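Local coordinates for hemolysin-like protein containing CBS domains (Oenococcus oeni, PDB 3OCO) that is of unknown function but carries a pair of CBS domains from a longer, predicted membrane protein that may bind flavin adenine dinucleotide, at residues P105-M108 and E109-A113. Residues are numbered along the deposited sequence; the frame is centred on the assembly and turned at random.
Sequences PDVM and EEMSA
Pro105 O accepts the N-H of Glu109 at 2.9 Å, the first of four i to i+4 bonds between 105-108 and 109-113; the donor lies 28° off the carbonyl plane, and CB of Glu109 rests near the same oxygen. One residue on, Asp106 O takes Glu110 N at 3.0 Å from above its carbonyl plane. With its chain bent at chi2 (59°), Glu110 carries OE2 to 3.5 Å from Asp106 O, an approach of two acceptors rather than a bond. The carboxylates of Asp106 and Glu110 stay well apart, OD1 to OE2 6.6 Å. Val107 O receives the straightest bond, from Met111 N at 2.8 Å with an N-H...O angle of 172°, and a weak one from Glu110 N. On this buried side CG2 of Val107 meets SE of Met111, a selenomethionine, at 4.2 Å; CG of Met111 lies beside its own backbone N and passes 3.5 Å from Val107 O. Met108 O receives a weak bond from Ser112 N. The selenomethionine side chain of Met108 packs on Phe142 of the second subunit, while Met111 and Glu110 touch Val96 of strand 96-99, which this helix, the crossover of a beta-alpha-beta unit in the second CBS domain, follows. Backbone N-H groups thus satisfy all four carbonyls of 105-108, and the side-chain contact is left to the apolar Val107-Met111 pair, with the acidic Asp106 and Glu109 exposed.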
loop_
_atom_site.group_PDB
_atom_site.type_symbol
_atom_site.label_atom_id
_atom_site.label_comp_id
_atom_site.label_asym_id
_atom_site.label_seq_id
_atom_site.Cartn_x
_atom_site.Cartn_y
_atom_site.Cartn_z
ATOM N N PRO A 105 4.300 -6.520 17.049
ATOM C CA PRO A 105 5.037 -5.246 17.092
ATOM C C PRO A 105 6.546 -5.430 16.925
ATOM O O PRO A 105 7.209 -4.539 16.367
ATOM C CB PRO A 105 4.738 -4.710 18.492
ATOM C CG PRO A 105 3.446 -5.359 18.874
ATOM C CD PRO A 105 3.470 -6.721 18.248
ATOM N N ASP A 106 7.072 -6.562 17.404
ATOM C CA ASP A 106 8.498 -6.850 17.283
ATOM C C ASP A 106 8.891 -7.130 15.835
ATOM O O ASP A 106 10.001 -6.816 15.416
ATOM C CB ASP A 106 8.900 -8.013 18.178
ATOM C CG ASP A 106 8.944 -7.628 19.640
ATOM O OD1 ASP A 106 9.010 -6.415 19.927
ATOM O OD2 ASP A 106 8.924 -8.535 20.501
ATOM N N VAL A 107 7.976 -7.715 15.071
ATOM C CA VAL A 107 8.202 -7.869 13.649
ATOM C C VAL A 107 8.134 -6.503 12.962
ATOM O O VAL A 107 9.011 -6.167 12.171
ATOM C CB VAL A 107 7.251 -8.927 13.011
ATOM C CG1 VAL A 107 6.602 -9.777 14.096
ATOM C CG2 VAL A 107 6.203 -8.290 12.119
HETATM N N MSE A 108 7.124 -5.699 13.296
HETATM C CA MSE A 108 7.003 -4.355 12.726
HETATM C C MSE A 108 8.319 -3.588 12.914
HETATM O O MSE A 108 8.814 -2.944 11.985
HETATM C CB MSE A 108 5.848 -3.578 13.367
HETATM C CG MSE A 108 4.434 -4.047 13.018
HETATM SE SE MSE A 108 3.106 -3.319 14.298
HETATM C CE MSE A 108 2.821 -1.511 13.572
ATOM N N GLU A 109 8.886 -3.680 14.114
ATOM C CA GLU A 109 10.132 -2.988 14.424
ATOM C C GLU A 109 11.335 -3.617 13.729
ATOM O O GLU A 109 12.330 -2.948 13.456
ATOM C CB GLU A 109 10.372 -2.929 15.936
ATOM C CG GLU A 109 11.524 -2.001 16.335
ATOM C CD GLU A 109 11.394 -0.601 15.728
ATOM O OE1 GLU A 109 12.400 -0.089 15.183
ATOM O OE2 GLU A 109 10.285 -0.014 15.791
ATOM N N GLU A 110 11.250 -4.909 13.452
ATOM C CA GLU A 110 12.295 -5.560 12.693
ATOM C C GLU A 110 12.268 -5.016 11.264
ATOM O O GLU A 110 13.297 -4.612 10.729
ATOM C CB GLU A 110 12.101 -7.077 12.714
ATOM C CG GLU A 110 13.391 -7.867 12.875
ATOM C CD GLU A 110 14.121 -7.515 14.148
ATOM O OE1 GLU A 110 15.371 -7.533 14.150
ATOM O OE2 GLU A 110 13.438 -7.210 15.143
HETATM N N MSE A 111 11.082 -5.003 10.658
HETATM C CA MSE A 111 10.887 -4.388 9.353
HETATM C C MSE A 111 11.364 -2.945 9.307
HETATM O O MSE A 111 11.772 -2.456 8.263
HETATM C CB MSE A 111 9.412 -4.420 8.959
HETATM C CG MSE A 111 8.897 -5.810 8.698
HETATM SE SE MSE A 111 6.966 -5.866 8.754
HETATM C CE MSE A 111 6.535 -5.248 6.960
ATOM N N SER A 112 11.299 -2.252 10.431
ATOM C CA SER A 112 11.703 -0.857 10.431
ATOM C C SER A 112 13.216 -0.711 10.584
ATOM O O SER A 112 13.842 0.112 9.912
ATOM C CB SER A 112 10.969 -0.078 11.517
ATOM O OG SER A 112 11.461 1.245 11.584
ATOM N N ALA A 113 13.803 -1.509 11.465
ATOM C CA ALA A 113 15.230 -1.395 11.722
ATOM C C ALA A 113 16.005 -1.772 10.467
ATOM O O ALA A 113 17.051 -1.187 10.176
ATOM C CB ALA A 113 15.644 -2.267 12.920
#